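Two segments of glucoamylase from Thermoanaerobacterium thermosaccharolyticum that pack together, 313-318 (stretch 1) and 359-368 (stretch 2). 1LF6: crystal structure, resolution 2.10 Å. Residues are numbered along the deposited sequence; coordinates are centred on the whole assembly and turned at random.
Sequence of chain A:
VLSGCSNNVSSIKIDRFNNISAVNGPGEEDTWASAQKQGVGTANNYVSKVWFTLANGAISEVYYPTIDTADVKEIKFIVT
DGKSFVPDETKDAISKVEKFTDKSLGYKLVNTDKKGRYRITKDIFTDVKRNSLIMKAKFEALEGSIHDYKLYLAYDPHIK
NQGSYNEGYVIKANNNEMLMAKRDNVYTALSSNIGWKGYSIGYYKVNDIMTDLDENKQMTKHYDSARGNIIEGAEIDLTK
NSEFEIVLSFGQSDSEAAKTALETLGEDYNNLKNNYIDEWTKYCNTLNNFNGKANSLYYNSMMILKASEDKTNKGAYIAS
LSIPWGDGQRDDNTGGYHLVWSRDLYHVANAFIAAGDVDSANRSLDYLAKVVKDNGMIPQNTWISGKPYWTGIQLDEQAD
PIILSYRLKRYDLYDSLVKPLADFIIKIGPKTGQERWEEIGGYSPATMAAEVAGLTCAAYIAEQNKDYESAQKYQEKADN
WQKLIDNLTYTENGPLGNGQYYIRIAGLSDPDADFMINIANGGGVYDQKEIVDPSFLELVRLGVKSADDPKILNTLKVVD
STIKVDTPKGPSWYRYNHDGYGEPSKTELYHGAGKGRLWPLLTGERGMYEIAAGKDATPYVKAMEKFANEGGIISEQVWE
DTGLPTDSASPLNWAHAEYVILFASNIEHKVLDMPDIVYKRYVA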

# COMPACT_ATOMS: atom_id res chain seq x y z
N ASN A 313 14.90 -5.88 -6.05
CA ASN A 313 14.69 -7.13 -5.32
C ASN A 313 13.34 -7.66 -5.79
O ASN A 313 12.31 -7.41 -5.16
CB ASN A 313 14.65 -6.88 -3.80
CG ASN A 313 16.04 -6.86 -3.18
OD1 ASN A 313 16.65 -7.91 -2.98
ND2 ASN A 313 16.53 -5.67 -2.88
N LYS A 314 13.36 -8.36 -6.92
CA LYS A 314 12.13 -8.90 -7.49
C LYS A 314 11.43 -9.89 -6.57
O LYS A 314 12.08 -10.68 -5.89
CB LYS A 314 12.43 -9.56 -8.84
CG LYS A 314 12.98 -8.59 -9.89
CD LYS A 314 13.22 -9.29 -11.22
CE LYS A 314 13.79 -8.33 -12.25
NZ LYS A 314 14.10 -9.03 -13.53
N GLY A 315 10.11 -9.83 -6.55
CA GLY A 315 9.35 -10.72 -5.69
C GLY A 315 9.00 -10.02 -4.39
O GLY A 315 8.13 -10.47 -3.64
N ALA A 316 9.69 -8.91 -4.12
CA ALA A 316 9.44 -8.15 -2.90
C ALA A 316 8.23 -7.22 -3.06
O ALA A 316 8.36 -6.10 -3.52
CB ALA A 316 10.67 -7.33 -2.55
N TYR A 317 7.05 -7.71 -2.68
CA TYR A 317 5.84 -6.90 -2.78
C TYR A 317 5.54 -6.28 -1.42
O TYR A 317 5.49 -6.99 -0.41
CB TYR A 317 4.67 -7.77 -3.24
CG TYR A 317 4.74 -8.11 -4.71
CD1 TYR A 317 4.25 -7.23 -5.67
CD2 TYR A 317 5.36 -9.28 -5.14
CE1 TYR A 317 4.38 -7.50 -7.03
CE2 TYR A 317 5.51 -9.56 -6.50
CZ TYR A 317 5.02 -8.66 -7.44
OH TYR A 317 5.18 -8.91 -8.78
N ILE A 318 5.36 -4.97 -1.39
CA ILE A 318 5.08 -4.28 -0.13
C ILE A 318 3.61 -4.27 0.24
O ILE A 318 2.74 -4.60 -0.56
CB ILE A 318 5.62 -2.83 -0.16
CG1 ILE A 318 4.95 -2.04 -1.28
CG2 ILE A 318 7.14 -2.84 -0.35
CD1 ILE A 318 5.28 -0.55 -1.24
N ASP A 359 3.78 -15.90 -13.23
CA ASP A 359 5.17 -15.46 -13.10
C ASP A 359 5.38 -14.58 -11.87
O ASP A 359 6.36 -14.74 -11.14
CB ASP A 359 5.60 -14.67 -14.34
CG ASP A 359 5.76 -15.56 -15.58
OD1 ASP A 359 5.87 -15.00 -16.68
OD2 ASP A 359 5.79 -16.80 -15.43
N SER A 360 4.48 -13.63 -11.67
CA SER A 360 4.58 -12.73 -10.53
C SER A 360 4.47 -13.49 -9.20
O SER A 360 5.19 -13.18 -8.25
CB SER A 360 3.51 -11.65 -10.60
OG SER A 360 3.77 -10.76 -11.68
N ALA A 361 3.58 -14.47 -9.14
CA ALA A 361 3.41 -15.26 -7.93
C ALA A 361 4.68 -16.06 -7.65
O ALA A 361 5.14 -16.14 -6.51
CB ALA A 361 2.22 -16.19 -8.07
N ASN A 362 5.26 -16.65 -8.70
CA ASN A 362 6.49 -17.43 -8.54
C ASN A 362 7.66 -16.58 -8.09
O ASN A 362 8.50 -17.03 -7.30
CB ASN A 362 6.85 -18.15 -9.84
CG ASN A 362 6.25 -19.53 -9.92
OD1 ASN A 362 6.48 -20.36 -9.03
ND2 ASN A 362 5.48 -19.80 -10.97
N ARG A 363 7.74 -15.36 -8.60
CA ARG A 363 8.82 -14.47 -8.21
C ARG A 363 8.68 -14.15 -6.73
O ARG A 363 9.67 -14.07 -6.00
CB ARG A 363 8.77 -13.19 -9.04
CG ARG A 363 10.14 -12.67 -9.44
CD ARG A 363 9.99 -11.50 -10.40
NE ARG A 363 9.09 -11.83 -11.49
CZ ARG A 363 7.93 -11.22 -11.72
NH1 ARG A 363 7.54 -10.22 -10.94
NH2 ARG A 363 7.17 -11.60 -12.74
N SER A 364 7.45 -13.96 -6.27
CA SER A 364 7.24 -13.65 -4.86
C SER A 364 7.60 -14.88 -4.02
O SER A 364 8.15 -14.74 -2.92
CB SER A 364 5.78 -13.22 -4.60
OG SER A 364 4.90 -14.33 -4.55
N LEU A 365 7.32 -16.07 -4.53
CA LEU A 365 7.66 -17.29 -3.80
C LEU A 365 9.17 -17.43 -3.72
O LEU A 365 9.72 -17.77 -2.67
CB LEU A 365 7.05 -18.53 -4.47
CG LEU A 365 7.30 -19.87 -3.76
CD1 LEU A 365 6.75 -19.81 -2.34
CD2 LEU A 365 6.63 -21.00 -4.54
N ASP A 366 9.84 -17.18 -4.84
CA ASP A 366 11.30 -17.27 -4.88
C ASP A 366 11.95 -16.24 -3.96
O ASP A 366 13.05 -16.46 -3.46
CB ASP A 366 11.79 -17.10 -6.32
CG ASP A 366 11.63 -18.37 -7.13
OD1 ASP A 366 11.24 -18.28 -8.31
OD2 ASP A 366 11.89 -19.46 -6.57
N TYR A 367 11.26 -15.12 -3.74
CA TYR A 367 11.78 -14.10 -2.84
C TYR A 367 11.78 -14.70 -1.43
O TYR A 367 12.77 -14.60 -0.70
CB TYR A 367 10.86 -12.87 -2.86
CG TYR A 367 11.22 -11.84 -1.81
CD1 TYR A 367 12.28 -10.95 -2.01
CD2 TYR A 367 10.53 -11.78 -0.59
CE1 TYR A 367 12.65 -10.03 -1.02
CE2 TYR A 367 10.89 -10.86 0.40
CZ TYR A 367 11.95 -9.99 0.18
OH TYR A 367 12.33 -9.09 1.15
N LEU A 368 10.67 -15.34 -1.07
CA LEU A 368 10.53 -15.97 0.24
C LEU A 368 11.53 -17.11 0.44
O LEU A 368 12.03 -17.33 1.55
CB LEU A 368 9.10 -16.51 0.40
CG LEU A 368 7.97 -15.48 0.47
CD1 LEU A 368 6.64 -16.20 0.45
CD2 LEU A 368 8.10 -14.65 1.74
O HOH W 1 11.98 -13.40 -7.01

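How can an irregular loop come so close to the flank of a helix? The answer lies at G315, whose CA sits 3.7 Å from the CA of S364, a spacing that leaves no room for a side chain between the two backbones. A CB on G315 would point toward the helix and lie 2.2 Å from R363 O and 2.8 Å from Y367 CB, both clashes. The backbone angles of G315 (phi 96°, psi -16°) call for glycine on their own account, since a CB would also be jammed against the carbonyl of K314. This conformation belongs to a type II beta turn from N313 to A316, closed by a hydrogen bond from A316 N to N313 O at 3.2 Å.

What do the two backbones exchange at such short range? No clear direct hydrogen bond crosses the contact; instead, two CA-H...O contacts run in opposite directions. G315 CA approaches R363 O at 3.4 Å, while S364 CA approaches G315 O at 3.5 Å. R363 O also accepts the helical hydrogen bond from Y367 N, at 3.0 Å, so the approach of the glycine does not interrupt the helix. A water adds a bridge, donating to K314 O at 2.9 Å and to R363 O at 2.6 Å, and thus links two carbonyls that could not bond to each other because both are acceptors.

Which side chains close around this backbone core? Y367, with its CA-to-CB bond directed toward the loop and chi1 in the t well, has more of its surface covered by the loop than any other helix residue here, and its ring receives A316 over one face. A316 CB lies 4.1 Å from the centroid of the Y367 ring and 26° off the ring normal, a CH-pi contact, with A316 CB to Y367 CE1 the closest pair at 3.7 Å. The small methyl group suits this buried place, offering an apolar surface to the aromatic face. Y317 starts sideways, but its end comes nearer the helix, bringing Y317 CD2 to 4.0 Å from S364 CB and Y317 OH to 3.7 Å from S360 CB. Both serines are compact beside the ring, and S364 OG turns back to donate to A361 O at 2.7 Å, satisfying its hydroxyl within the helix.

How do the longer polar side chains take part? R363, partly exposed, has its CA-to-CB bond directed toward the loop, and its aliphatic portion lies against K314. R363 CD packs 3.5 Å from K314 CB, a contact between the methylene groups of two basic residues, while the extended K314 chain leads its end away from the helix. Farther along the arginine, R363 NH1 lies 3.5 Å from Y317 OH, and the same nitrogen is hydrogen-bonded elsewhere in the structure. Altogether the two stretches bury 377 Å², counting both sides.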